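Local coordinates for hypothetical protein EF3068 (Enterococcus faecalis, PDB 2B6C) that is of unknown function but, as an all-helical AlkD-like member of the DNA alkylation repair family, probably takes part in the repair of alkylated DNA, at residues Thr67-Gln72 with Trp104-Ala109; Val92-Tyr97 with Arg111-Ser116; Ala130-Tyr133 with Trp139-Arg142; Phe86-Val91 with Leu122-Thr127; Ala62-Gln65 with Tyr71-Val74. All coordinates share one frame; numbering follows the deposited sequence. Where two conformers were deposited one is given.

All five contacts join helices of a strand-free fold, consistent with the HEAT-like superhelix of AlkD relatives; contacts 2, 3 and 5 link helices that follow one another, while 1 and 4 skip intervening ones. Contacts 1 and 5, centred about 8 Å apart, share Tyr71 and Gln72. Contacts 1 and 2 use helix 104-120, with centres about 13 Å apart. Contact 2 lies about 10 Å, centre to centre, from contacts 3 and 4, sharing helix 88-94 with contact 4 and touching contact 3 through Phe114 and Phe132. Lys95 of contact 2 and Asn140 of contact 3 bind one sulfate. Arg142 NE joins contact 3 to contact 1 by a 2.8 Å salt bridge to Asp108 OD1.

Contact 1 (Thr67-Gln72 with Trp104-Ala109); sequences TEREYQ and WDSVDA
Arg69 reaches from the start of helix 69-81 to the first turn of helix 104-120 and grips Asp105 side-on, giving one nitrogen to each carboxylate oxygen. Arg69 NE donates to Asp105 OD2 at 3.0 Å, on the syn side but 30° out of the carboxylate plane. The second bond, from Arg69 NH2 to Asp105 OD1, is 2.8 Å long and nearly straight, with an N-H...O angle of 170°. Both acceptors lie close to the guanidinium plane, but the carboxylate is turned 46° against it, and NH2 therefore approaches OD1 from above the carboxylate plane. The arginine chain bends at its second torsion, and the NE/NH2 edge meets the aspartate.

Ser106, one residue on, puts CB 3.2 Å from Arg69 NH2, while its hydroxyl is hydrogen-bonded to the carbonyl of Lys101. That same carbonyl accepts from Arg69 NH1, so all three guanidinium nitrogens have an acceptor. Tyr73 OH, from the next turn of helix 69-81, also lies at Asp105 OD2, probably hydrogen-bonded, though the modelled separation is too short to be trusted in detail. The ion pair is buried, and the carboxylate probably balances the arginine's charge.

Phe27 adds a cation-pi contact to the guanidinium. The salt bridge thus ties helix 69-81 to helix 104-120, beside the loop around Phe27 to Phe29, with helix 53-65 adjoining through Tyr64.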
# COMPACT_ATOMS: atom_id res chain seq x y z
N THR B 67 -20.98 -20.23 -0.93
CA THR B 67 -20.77 -21.66 -0.84
C THR B 67 -19.38 -22.12 -1.20
O THR B 67 -18.76 -22.87 -0.46
CB THR B 67 -21.80 -22.40 -1.72
OG1 THR B 67 -23.08 -22.23 -1.13
CG2 THR B 67 -21.49 -23.92 -1.79
N GLU B 68 -18.92 -21.69 -2.37
CA GLU B 68 -17.67 -22.17 -2.90
C GLU B 68 -16.49 -21.58 -2.14
O GLU B 68 -16.50 -20.39 -1.75
CB GLU B 68 -17.60 -21.86 -4.39
CG GLU B 68 -18.75 -22.45 -5.15
CD GLU B 68 -20.08 -21.63 -5.15
OE1 GLU B 68 -20.32 -20.63 -4.41
OE2 GLU B 68 -20.95 -22.07 -5.91
N ARG B 69 -15.49 -22.42 -1.95
CA ARG B 69 -14.30 -22.12 -1.16
C ARG B 69 -13.55 -20.86 -1.68
O ARG B 69 -13.07 -20.07 -0.91
CB ARG B 69 -13.40 -23.35 -1.18
CG ARG B 69 -12.25 -23.35 -0.18
CD ARG B 69 -12.67 -22.79 1.17
NE ARG B 69 -11.70 -23.12 2.23
CZ ARG B 69 -11.87 -22.82 3.52
NH1 ARG B 69 -12.96 -22.16 3.90
NH2 ARG B 69 -10.93 -23.17 4.42
N GLU B 70 -13.48 -20.69 -2.99
CA GLU B 70 -12.74 -19.54 -3.56
C GLU B 70 -13.32 -18.16 -3.10
O GLU B 70 -12.60 -17.17 -3.06
CB GLU B 70 -12.67 -19.66 -5.08
CG GLU B 70 -11.95 -20.93 -5.56
CD GLU B 70 -12.91 -22.05 -5.93
OE1 GLU B 70 -13.98 -22.20 -5.30
OE2 GLU B 70 -12.59 -22.80 -6.87
N TYR B 71 -14.59 -18.12 -2.74
CA TYR B 71 -15.19 -16.92 -2.17
C TYR B 71 -14.68 -16.59 -0.78
O TYR B 71 -14.63 -15.41 -0.42
CB TYR B 71 -16.70 -17.02 -2.17
CG TYR B 71 -17.26 -17.04 -3.59
CD1 TYR B 71 -17.11 -15.92 -4.45
CD2 TYR B 71 -17.93 -18.16 -4.07
CE1 TYR B 71 -17.63 -15.94 -5.74
CE2 TYR B 71 -18.44 -18.19 -5.37
CZ TYR B 71 -18.29 -17.07 -6.19
OH TYR B 71 -18.80 -17.13 -7.47
N GLN B 72 -14.28 -17.60 0.01
CA GLN B 72 -13.60 -17.31 1.30
C GLN B 72 -12.23 -16.72 1.02
O GLN B 72 -11.79 -15.82 1.74
CB GLN B 72 -13.45 -18.53 2.23
CG GLN B 72 -14.71 -18.98 2.92
CD GLN B 72 -15.55 -19.90 2.08
OE1 GLN B 72 -16.55 -19.47 1.47
NE2 GLN B 72 -15.19 -21.17 2.04
N TRP B 104 -6.46 -25.61 6.86
CA TRP B 104 -5.17 -24.89 6.86
C TRP B 104 -5.14 -23.77 5.80
O TRP B 104 -4.44 -22.78 5.94
CB TRP B 104 -3.99 -25.87 6.69
CG TRP B 104 -4.01 -26.60 5.35
CD1 TRP B 104 -4.49 -27.87 5.11
CD2 TRP B 104 -3.55 -26.10 4.09
NE1 TRP B 104 -4.35 -28.19 3.78
CE2 TRP B 104 -3.78 -27.13 3.13
CE3 TRP B 104 -2.93 -24.90 3.68
CZ2 TRP B 104 -3.43 -26.98 1.79
CZ3 TRP B 104 -2.61 -24.75 2.33
CH2 TRP B 104 -2.85 -25.79 1.40
N ASP B 105 -5.91 -23.93 4.72
CA ASP B 105 -5.90 -22.99 3.63
C ASP B 105 -6.47 -21.61 4.04
O ASP B 105 -5.84 -20.57 3.77
CB ASP B 105 -6.57 -23.57 2.37
CG ASP B 105 -8.04 -23.97 2.58
OD1 ASP B 105 -8.43 -24.32 3.71
OD2 ASP B 105 -8.83 -23.93 1.60
N SER B 106 -7.63 -21.59 4.69
CA SER B 106 -8.20 -20.32 5.18
C SER B 106 -7.51 -19.76 6.42
O SER B 106 -7.34 -18.56 6.54
CB SER B 106 -9.71 -20.43 5.46
OG SER B 106 -9.97 -21.28 6.58
N VAL B 107 -7.14 -20.63 7.36
CA VAL B 107 -6.50 -20.20 8.61
C VAL B 107 -5.11 -19.57 8.34
O VAL B 107 -4.77 -18.55 8.97
CB VAL B 107 -6.40 -21.39 9.63
CG1 VAL B 107 -5.56 -21.01 10.86
CG2 VAL B 107 -7.81 -21.82 10.06
N ASP B 108 -4.33 -20.17 7.45
CA ASP B 108 -3.03 -19.63 7.06
C ASP B 108 -3.22 -18.33 6.29
O ASP B 108 -2.42 -17.42 6.44
CB ASP B 108 -2.20 -20.63 6.24
CG ASP B 108 -1.73 -21.84 7.05
OD1 ASP B 108 -1.83 -21.83 8.30
OD2 ASP B 108 -1.24 -22.83 6.43
N ALA B 109 -4.25 -18.24 5.44
CA ALA B 109 -4.60 -16.93 4.83
C ALA B 109 -4.99 -15.88 5.89
O ALA B 109 -4.52 -14.75 5.83
CB ALA B 109 -5.68 -17.06 3.76

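Contact 2 (Val92-Tyr97 with Arg111-Ser116); sequences VAFKAY and RKFFGS. With SO4 (sulfate ion), chain I.
Different first torsions on adjacent residues spread Phe113 and Phe114 around Phe94: the Phe113 ring extends anti to its own nitrogen (chi1 171°), whereas that of Phe114 lies beside its nitrogen (chi1 -67°). Phe113 and Phe94 form a T-shaped pair in which the edge of Phe113 is directed at the face of Phe94. Their centroids are 5.0 Å apart, and the planes meet at 64°. The closest carbons are Phe113 CZ and Phe94 CD2, at 3.7 Å.

Phe114 meets the same residue nearer its backbone. Its CZ lies 3.7 Å from Phe94 CB and equally 3.7 Å from Lys95 N, and the backbone there meets the ring at its edge. Phe113 CD2 sits over the centre of one face of Phe114, 3.9 Å above the plane, so the two neighbours on helix 104-120 also brace each other. No polar bond crosses the interface.

Lys95 takes the other direction, its chain extended until a bend at the last torsion, and NZ donates to sulfate O3 at 2.9 Å. The sulfate, probably from the crystallisation liquor, is also held by Asn140 and by the backbone nitrogens of Glu136 and Asn137.

Phe86 continues the cluster with an edge-to-face contact on Phe94, and Phe132 does the same on Phe114. Helix 88-94 and the 3-10 turn after it thereby pack on helix 104-120, with helix 69-81 contributing Ala79 and helix 125-132 contributing Ile128.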
# COMPACT_ATOMS: atom_id res chain seq x y z
N VAL B 92 -9.60 -7.04 15.90
CA VAL B 92 -10.04 -7.99 16.93
C VAL B 92 -11.33 -8.69 16.48
O VAL B 92 -11.50 -9.86 16.76
CB VAL B 92 -10.23 -7.29 18.31
CG1 VAL B 92 -10.82 -8.24 19.36
CG2 VAL B 92 -8.89 -6.74 18.80
N ALA B 93 -12.22 -7.99 15.76
CA ALA B 93 -13.51 -8.58 15.33
C ALA B 93 -13.29 -9.61 14.22
O ALA B 93 -14.05 -10.59 14.12
CB ALA B 93 -14.52 -7.48 14.90
N PHE B 94 -12.23 -9.44 13.43
CA PHE B 94 -11.92 -10.46 12.41
C PHE B 94 -11.54 -11.85 13.00
O PHE B 94 -11.60 -12.84 12.29
CB PHE B 94 -10.80 -10.03 11.47
CG PHE B 94 -11.23 -9.10 10.36
CD1 PHE B 94 -11.97 -9.57 9.27
CD2 PHE B 94 -10.85 -7.75 10.38
CE1 PHE B 94 -12.31 -8.71 8.21
CE2 PHE B 94 -11.21 -6.88 9.34
CZ PHE B 94 -11.93 -7.38 8.25
N LYS B 95 -11.14 -11.91 14.27
CA LYS B 95 -10.79 -13.19 14.89
C LYS B 95 -11.98 -14.17 14.84
O LYS B 95 -11.77 -15.38 14.76
CB LYS B 95 -10.23 -13.02 16.32
CG LYS B 95 -10.26 -14.35 17.14
CD LYS B 95 -9.38 -14.38 18.37
CE LYS B 95 -9.57 -15.71 19.13
NZ LYS B 95 -10.99 -15.85 19.61
N ALA B 96 -13.21 -13.64 14.86
CA ALA B 96 -14.40 -14.46 14.74
C ALA B 96 -14.41 -15.35 13.48
O ALA B 96 -15.08 -16.38 13.47
CB ALA B 96 -15.72 -13.61 14.83
N TYR B 97 -13.70 -14.96 12.44
CA TYR B 97 -13.66 -15.73 11.19
C TYR B 97 -12.69 -16.91 11.21
O TYR B 97 -12.87 -17.86 10.45
CB TYR B 97 -13.27 -14.86 10.00
CG TYR B 97 -14.33 -13.90 9.50
CD1 TYR B 97 -15.42 -14.36 8.78
CD2 TYR B 97 -14.20 -12.53 9.73
CE1 TYR B 97 -16.39 -13.47 8.30
CE2 TYR B 97 -15.17 -11.62 9.26
CZ TYR B 97 -16.26 -12.10 8.55
OH TYR B 97 -17.22 -11.20 8.07
N ARG B 111 -3.98 -15.92 9.00
CA ARG B 111 -2.76 -15.68 9.75
C ARG B 111 -1.91 -14.60 9.06
O ARG B 111 -1.37 -13.69 9.74
CB ARG B 111 -1.94 -16.98 9.93
CG ARG B 111 -0.55 -16.73 10.60
CD ARG B 111 0.54 -16.55 9.53
NE ARG B 111 0.73 -17.82 8.82
CZ ARG B 111 1.36 -17.95 7.66
NH1 ARG B 111 1.87 -16.88 7.08
NH2 ARG B 111 1.48 -19.14 7.10
N LYS B 112 -1.82 -14.70 7.74
CA LYS B 112 -1.19 -13.67 6.91
C LYS B 112 -1.80 -12.30 7.08
O LYS B 112 -1.08 -11.34 7.17
CB LYS B 112 -1.18 -14.06 5.43
CG LYS B 112 -0.16 -15.11 5.14
CD LYS B 112 -0.30 -15.71 3.72
CE LYS B 112 0.08 -17.20 3.70
NZ LYS B 112 0.51 -17.68 2.35
N PHE B 113 -3.13 -12.22 7.13
CA PHE B 113 -3.80 -10.97 7.47
C PHE B 113 -3.38 -10.40 8.84
O PHE B 113 -3.00 -9.21 8.92
CB PHE B 113 -5.32 -11.10 7.37
CG PHE B 113 -6.05 -9.92 7.91
CD1 PHE B 113 -6.10 -8.72 7.17
CD2 PHE B 113 -6.67 -9.98 9.15
CE1 PHE B 113 -6.80 -7.62 7.66
CE2 PHE B 113 -7.35 -8.90 9.66
CZ PHE B 113 -7.43 -7.70 8.90
N PHE B 114 -3.44 -11.22 9.89
CA PHE B 114 -3.04 -10.77 11.24
C PHE B 114 -1.55 -10.42 11.32
O PHE B 114 -1.16 -9.47 12.01
CB PHE B 114 -3.48 -11.77 12.35
CG PHE B 114 -4.99 -11.83 12.50
CD1 PHE B 114 -5.69 -10.83 13.19
CD2 PHE B 114 -5.72 -12.87 11.93
CE1 PHE B 114 -7.09 -10.86 13.31
CE2 PHE B 114 -7.11 -12.92 12.04
CZ PHE B 114 -7.80 -11.90 12.72
N GLY B 115 -0.72 -11.16 10.59
CA GLY B 115 0.72 -10.90 10.58
C GLY B 115 1.03 -9.61 9.87
O GLY B 115 1.92 -8.86 10.29
N SER B 116 0.31 -9.34 8.77
CA SER B 116 0.51 -8.07 8.04
C SER B 116 0.10 -6.87 8.87
O SER B 116 0.78 -5.84 8.80
CB SER B 116 -0.25 -8.01 6.72
OG SER B 116 0.11 -9.17 6.02
S SO4 I . -11.41 -19.63 21.31
O1 SO4 I . -12.83 -19.42 21.07
O2 SO4 I . -11.14 -19.88 22.74
O3 SO4 I . -10.69 -18.39 20.98
O4 SO4 I . -10.94 -20.77 20.49

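Contact 3 (Ala130-Tyr133 with Trp139-Arg142); sequences ALFY and WNRR. With SO4 (sulfate ion), chain I.
A side-chain oxygen without any polar partner in the model, Asn140 OD1, is buried against the ring of Phe132. The two residues face each other across consecutive helices, 125-132 and 138-146, of an all-helical fold consistent with the HEAT-like repeats of AlkD relatives. OD1 lies 3.6 Å from Phe132 CE1, with the amide and ring planes 55° apart. The same ring carries Asn140 CB in its plane, at the edge. The backbones come close here: Phe132 and Asn140 have their CA atoms 5.3 Å apart, and Asn140 O sits 3.3 Å from Phe132 CB.

The other branch of the amide has a partner. Asn140 ND2 donates to sulfate O4 over 3.2 Å with an N-H...O angle of 153°. Asn137 N, Glu136 N and Lys95 NZ also bind the ion, which therefore rests at the start of helix 138-146, where the helix end may add to its attraction. The sulfate probably comes from the crystallisation liquor. Asn140 CG lies beside its backbone N (chi1 -76°), and with ND2 turned to the ion, OD1 is left on the ring side.

Phe132 also meets Phe114 of helix 104-120 edge-to-face, while Arg141 turns to a salt bridge with Asp167. The aliphatic base of that arginine nevertheless completes the contact: Arg141 CG lies 3.9 Å from Phe132 O.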
# COMPACT_ATOMS: atom_id res chain seq x y z
N ALA B 130 -2.18 -12.19 22.10
CA ALA B 130 -3.01 -12.63 23.23
C ALA B 130 -4.45 -13.01 22.83
O ALA B 130 -5.09 -13.78 23.57
CB ALA B 130 -3.01 -11.58 24.37
N LEU B 131 -4.95 -12.49 21.70
CA LEU B 131 -6.25 -12.89 21.16
C LEU B 131 -6.28 -14.39 20.89
O LEU B 131 -7.28 -15.07 21.12
CB LEU B 131 -6.53 -12.19 19.81
CG LEU B 131 -6.94 -10.74 19.71
CD1 LEU B 131 -7.16 -10.38 18.22
CD2 LEU B 131 -8.20 -10.48 20.58
N PHE B 132 -5.18 -14.89 20.36
CA PHE B 132 -5.11 -16.26 19.86
C PHE B 132 -4.41 -17.21 20.85
O PHE B 132 -4.64 -18.42 20.81
CB PHE B 132 -4.39 -16.26 18.49
CG PHE B 132 -5.14 -15.50 17.43
CD1 PHE B 132 -6.23 -16.10 16.76
CD2 PHE B 132 -4.78 -14.19 17.09
CE1 PHE B 132 -6.96 -15.38 15.76
CE2 PHE B 132 -5.48 -13.47 16.10
CZ PHE B 132 -6.57 -14.06 15.43
N TYR B 133 -3.52 -16.68 21.69
CA TYR B 133 -2.77 -17.52 22.63
C TYR B 133 -3.71 -18.30 23.58
O TYR B 133 -4.58 -17.71 24.20
CB TYR B 133 -1.78 -16.66 23.47
CG TYR B 133 -1.19 -17.45 24.60
CD1 TYR B 133 -0.21 -18.41 24.35
CD2 TYR B 133 -1.65 -17.29 25.92
CE1 TYR B 133 0.32 -19.18 25.36
CE2 TYR B 133 -1.11 -18.06 26.96
CZ TYR B 133 -0.13 -19.02 26.65
OH TYR B 133 0.43 -19.82 27.64
N TRP B 139 -7.13 -24.18 15.65
CA TRP B 139 -6.90 -23.29 14.50
C TRP B 139 -6.50 -21.89 14.95
O TRP B 139 -5.58 -21.29 14.37
CB TRP B 139 -8.11 -23.21 13.57
CG TRP B 139 -8.39 -24.47 12.86
CD1 TRP B 139 -9.54 -25.26 12.97
CD2 TRP B 139 -7.54 -25.14 11.93
NE1 TRP B 139 -9.43 -26.35 12.18
CE2 TRP B 139 -8.22 -26.32 11.51
CE3 TRP B 139 -6.27 -24.87 11.39
CZ2 TRP B 139 -7.67 -27.23 10.59
CZ3 TRP B 139 -5.72 -25.79 10.46
CH2 TRP B 139 -6.42 -26.95 10.07
N ASN B 140 -7.17 -21.36 16.00
CA ASN B 140 -6.74 -20.09 16.58
C ASN B 140 -5.30 -20.13 17.11
O ASN B 140 -4.56 -19.17 16.96
CB ASN B 140 -7.68 -19.58 17.67
CG ASN B 140 -8.97 -19.00 17.13
OD1 ASN B 140 -8.97 -18.32 16.10
ND2 ASN B 140 -10.08 -19.25 17.83
N ARG B 141 -4.92 -21.22 17.79
CA ARG B 141 -3.55 -21.37 18.32
C ARG B 141 -2.51 -21.55 17.23
O ARG B 141 -1.36 -21.12 17.39
CB ARG B 141 -3.50 -22.53 19.30
CG ARG B 141 -4.50 -22.32 20.44
CD ARG B 141 -4.06 -23.14 21.68
NE ARG B 141 -3.78 -24.53 21.39
CZ ARG B 141 -4.70 -25.48 21.22
NH1 ARG B 141 -6.01 -25.20 21.27
NH2 ARG B 141 -4.31 -26.73 20.99
N ARG B 142 -2.92 -22.15 16.10
CA ARG B 142 -2.10 -22.11 14.91
C ARG B 142 -1.72 -20.65 14.48
O ARG B 142 -0.57 -20.39 14.08
CB ARG B 142 -2.76 -22.90 13.76
CG ARG B 142 -1.89 -22.93 12.47
CD ARG B 142 -2.40 -24.02 11.51
NE ARG B 142 -1.81 -23.93 10.18
CZ ARG B 142 -0.97 -24.84 9.67
NH1 ARG B 142 -0.52 -24.69 8.42
NH2 ARG B 142 -0.57 -25.90 10.39
S SO4 I . -11.41 -19.63 21.31
O1 SO4 I . -12.83 -19.42 21.07
O2 SO4 I . -11.14 -19.88 22.74
O3 SO4 I . -10.69 -18.39 20.98
O4 SO4 I . -10.94 -20.77 20.49

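Contact 4 (Phe86-Val91 with Leu122-Thr127); sequences FSLEEV and LTELPT
This is a small surface contact, in which Leu88 at the start of helix 88-94 touches Glu124 and Thr127 where a 3-10 turn leads into helix 125-132. Leu88 CG stands anti to its backbone nitrogen (chi1 175°), which directs the branch toward the other segment. Leu88 CD2 meets the carboxylate of Glu124, 3.7 Å from Glu124 OE2, while Leu88 CD1 is 4.0 Å from Thr127 CG2. Glu124 is bent at its second torsion, and its chain crosses that of Leu88 at about a right angle.

The leucine follows a capped helix start. Ser87 and Glu90 form a capping box: Ser87 N donates to Glu90 OE1 at 3.0 Å, and Glu90 N returns a weak bond to Ser87 OG. Lys53 forms a salt bridge with the same Glu90 oxygen. Leu88 also touches Ile128, the next residue of helix 125-132.

No hydrogen bond joins the two segments, so they touch by van der Waals contact alone, and the methyls of Leu88 probably shield part of the Glu124 carboxylate from solvent.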
# COMPACT_ATOMS: atom_id res chain seq x y z
N PHE B 86 -8.00 -0.91 8.84
CA PHE B 86 -8.60 -1.41 10.07
C PHE B 86 -7.94 -0.88 11.34
O PHE B 86 -6.72 -0.92 11.47
CB PHE B 86 -8.64 -2.93 10.10
CG PHE B 86 -9.29 -3.52 8.90
CD1 PHE B 86 -10.67 -3.33 8.69
CD2 PHE B 86 -8.55 -4.23 7.97
CE1 PHE B 86 -11.28 -3.84 7.57
CE2 PHE B 86 -9.18 -4.75 6.81
CZ PHE B 86 -10.54 -4.55 6.64
N SER B 87 -8.77 -0.43 12.28
CA SER B 87 -8.34 -0.11 13.63
C SER B 87 -8.13 -1.40 14.42
O SER B 87 -8.50 -2.48 13.96
CB SER B 87 -9.41 0.71 14.32
OG SER B 87 -10.60 -0.06 14.36
N LEU B 88 -7.53 -1.28 15.61
CA LEU B 88 -7.37 -2.41 16.50
C LEU B 88 -8.69 -3.13 16.73
O LEU B 88 -8.73 -4.34 16.67
CB LEU B 88 -6.77 -1.99 17.85
CG LEU B 88 -6.66 -3.07 18.96
CD1 LEU B 88 -5.81 -4.27 18.54
CD2 LEU B 88 -6.08 -2.41 20.21
N GLU B 89 -9.74 -2.37 17.01
CA GLU B 89 -11.05 -2.96 17.34
C GLU B 89 -11.64 -3.77 16.19
O GLU B 89 -12.26 -4.83 16.43
CB GLU B 89 -12.02 -1.88 17.86
CG GLU B 89 -11.55 -0.41 17.63
CD GLU B 89 -10.35 0.03 18.48
OE1 GLU B 89 -9.46 0.72 17.94
OE2 GLU B 89 -10.29 -0.32 19.69
N GLU B 90 -11.45 -3.29 14.96
CA GLU B 90 -11.87 -4.01 13.76
C GLU B 90 -11.06 -5.26 13.53
O GLU B 90 -11.61 -6.28 13.08
CB GLU B 90 -11.85 -3.10 12.53
CG GLU B 90 -12.88 -1.97 12.61
CD GLU B 90 -12.66 -0.84 11.61
OE1 GLU B 90 -11.53 -0.59 11.17
OE2 GLU B 90 -13.64 -0.16 11.27
N VAL B 91 -9.76 -5.20 13.82
CA VAL B 91 -8.91 -6.39 13.65
C VAL B 91 -9.31 -7.46 14.66
O VAL B 91 -9.39 -8.64 14.31
CB VAL B 91 -7.37 -6.07 13.71
CG1 VAL B 91 -6.54 -7.35 13.78
CG2 VAL B 91 -6.97 -5.32 12.46
N LEU B 122 3.35 -2.69 15.16
CA LEU B 122 4.20 -3.60 15.90
C LEU B 122 4.05 -3.50 17.40
O LEU B 122 4.28 -4.48 18.11
CB LEU B 122 5.67 -3.35 15.54
CG LEU B 122 6.19 -4.09 14.30
CD1 LEU B 122 7.52 -3.44 13.83
CD2 LEU B 122 6.37 -5.59 14.58
N THR B 123 3.68 -2.32 17.88
CA THR B 123 3.35 -2.14 19.29
C THR B 123 2.10 -2.95 19.72
O THR B 123 1.95 -3.23 20.92
CB THR B 123 3.19 -0.64 19.67
OG1 THR B 123 2.09 -0.05 18.94
CG2 THR B 123 4.49 0.14 19.37
N GLU B 124 1.24 -3.31 18.76
CA GLU B 124 0.06 -4.15 19.06
C GLU B 124 0.30 -5.65 18.92
O GLU B 124 -0.65 -6.43 19.01
CB GLU B 124 -1.13 -3.78 18.18
CG GLU B 124 -1.60 -2.36 18.33
CD GLU B 124 -2.19 -2.05 19.69
OE1 GLU B 124 -2.43 -0.86 19.92
OE2 GLU B 124 -2.42 -2.97 20.51
N LEU B 125 1.53 -6.06 18.64
CA LEU B 125 1.88 -7.49 18.51
C LEU B 125 1.44 -8.28 19.75
O LEU B 125 0.74 -9.30 19.62
CB LEU B 125 3.38 -7.69 18.23
CG LEU B 125 3.97 -9.10 17.99
CD1 LEU B 125 5.33 -8.99 17.32
CD2 LEU B 125 4.10 -9.95 19.24
N PRO B 126 1.84 -7.82 20.97
CA PRO B 126 1.35 -8.55 22.16
C PRO B 126 -0.17 -8.67 22.29
O PRO B 126 -0.68 -9.71 22.74
CB PRO B 126 1.94 -7.73 23.33
CG PRO B 126 3.20 -7.19 22.75
CD PRO B 126 2.75 -6.73 21.39
N THR B 127 -0.88 -7.62 21.90
CA THR B 127 -2.33 -7.59 21.95
C THR B 127 -2.97 -8.60 20.98
O THR B 127 -3.87 -9.34 21.36
CB THR B 127 -2.84 -6.16 21.64
OG1 THR B 127 -2.20 -5.23 22.53
CG2 THR B 127 -4.34 -6.06 21.83

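Contact 5 (Ala62-Gln65 with Tyr71-Val74); sequences AYYQ and YQYV
Tyr64 lays its ring over the aliphatic part of Gln72, whose CG sits 3.7 Å from the ring centroid and 11° off the normal, a CH-pi contact over the middle of the face. A matching contact lies one residue earlier on helix 53-65: Val74 CG1 is 4.0 Å from the centroid of Tyr63, on one face and displaced toward its rim. Tyr71 CD1 meets the edge of that ring in plane, 3.7 Å from Tyr63 CD1. Tyr64 CG stands anti to the backbone N (chi1 -153°) and swings the ring over Gln72, whereas Tyr63 CG lies beside its N (chi1 -78°).

The helices come near each other, with Tyr64 CA and Gln72 CA 4.5 Å apart. Tyr63 O lies 3.2 Å from Tyr71 CB.

Each of the three tyrosine hydroxyls is held elsewhere. Tyr63 OH bonds to Leu7 N and Tyr71 OH to Phe9 N, both in the N-terminal arm, whereas Tyr64 OH bonds to Gln100 O and to Trp110 NE1. Helices 53-65 and 69-81, successive in the chain, close here around a short turn, with Leu44 of helix 34-48 against Tyr63 and Val74, and Trp110 of helix 104-120 on the Tyr64 side.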
# COMPACT_ATOMS: atom_id res chain seq x y z
N ALA B 62 -20.38 -11.15 3.29
CA ALA B 62 -21.11 -11.82 2.19
C ALA B 62 -20.28 -12.81 1.36
O ALA B 62 -20.74 -13.93 1.12
CB ALA B 62 -21.83 -10.81 1.28
N TYR B 63 -19.04 -12.46 0.98
CA TYR B 63 -18.17 -13.42 0.26
C TYR B 63 -17.81 -14.64 1.13
O TYR B 63 -17.73 -15.77 0.64
CB TYR B 63 -16.91 -12.75 -0.28
CG TYR B 63 -17.16 -11.95 -1.55
CD1 TYR B 63 -17.30 -12.58 -2.78
CD2 TYR B 63 -17.27 -10.56 -1.50
CE1 TYR B 63 -17.57 -11.86 -3.93
CE2 TYR B 63 -17.53 -9.83 -2.63
CZ TYR B 63 -17.68 -10.48 -3.85
OH TYR B 63 -17.93 -9.75 -4.99
N TYR B 64 -17.60 -14.42 2.43
CA TYR B 64 -17.19 -15.52 3.31
C TYR B 64 -18.32 -16.52 3.44
O TYR B 64 -18.10 -17.72 3.53
CB TYR B 64 -16.77 -15.00 4.69
CG TYR B 64 -15.77 -15.93 5.37
CD1 TYR B 64 -14.42 -15.85 5.05
CD2 TYR B 64 -16.19 -16.91 6.27
CE1 TYR B 64 -13.51 -16.70 5.64
CE2 TYR B 64 -15.26 -17.80 6.88
CZ TYR B 64 -13.93 -17.67 6.57
OH TYR B 64 -12.98 -18.51 7.13
N GLN B 65 -19.56 -16.04 3.37
CA GLN B 65 -20.69 -16.94 3.56
C GLN B 65 -21.19 -17.59 2.25
O GLN B 65 -22.06 -18.44 2.29
CB GLN B 65 -21.80 -16.24 4.36
CG GLN B 65 -21.35 -15.59 5.73
CD GLN B 65 -20.58 -16.56 6.70
OE1 GLN B 65 -20.76 -17.79 6.68
NE2 GLN B 65 -19.74 -15.97 7.58
N TYR B 71 -14.59 -18.12 -2.74
CA TYR B 71 -15.19 -16.92 -2.17
C TYR B 71 -14.68 -16.59 -0.78
O TYR B 71 -14.63 -15.41 -0.42
CB TYR B 71 -16.70 -17.02 -2.17
CG TYR B 71 -17.26 -17.04 -3.59
CD1 TYR B 71 -17.11 -15.92 -4.45
CD2 TYR B 71 -17.93 -18.16 -4.07
CE1 TYR B 71 -17.63 -15.94 -5.74
CE2 TYR B 71 -18.44 -18.19 -5.37
CZ TYR B 71 -18.29 -17.07 -6.19
OH TYR B 71 -18.80 -17.13 -7.47
N GLN B 72 -14.28 -17.60 0.01
CA GLN B 72 -13.60 -17.31 1.30
C GLN B 72 -12.23 -16.72 1.02
O GLN B 72 -11.79 -15.82 1.74
CB GLN B 72 -13.45 -18.53 2.23
CG GLN B 72 -14.71 -18.98 2.92
CD GLN B 72 -15.55 -19.90 2.08
OE1 GLN B 72 -16.55 -19.47 1.47
NE2 GLN B 72 -15.19 -21.17 2.04
N TYR B 73 -11.59 -17.18 -0.06
CA TYR B 73 -10.27 -16.67 -0.43
C TYR B 73 -10.40 -15.23 -0.89
O TYR B 73 -9.53 -14.40 -0.59
CB TYR B 73 -9.61 -17.47 -1.56
CG TYR B 73 -9.38 -18.95 -1.30
CD1 TYR B 73 -9.25 -19.45 0.01
CD2 TYR B 73 -9.24 -19.85 -2.39
CE1 TYR B 73 -9.03 -20.80 0.23
CE2 TYR B 73 -9.03 -21.21 -2.17
CZ TYR B 73 -8.90 -21.68 -0.86
OH TYR B 73 -8.66 -23.02 -0.64
N VAL B 74 -11.48 -14.94 -1.64
CA VAL B 74 -11.85 -13.58 -2.01
C VAL B 74 -12.09 -12.71 -0.78
O VAL B 74 -11.51 -11.63 -0.69
CB VAL B 74 -13.06 -13.49 -3.01
CG1 VAL B 74 -13.50 -12.02 -3.18
CG2 VAL B 74 -12.68 -14.12 -4.32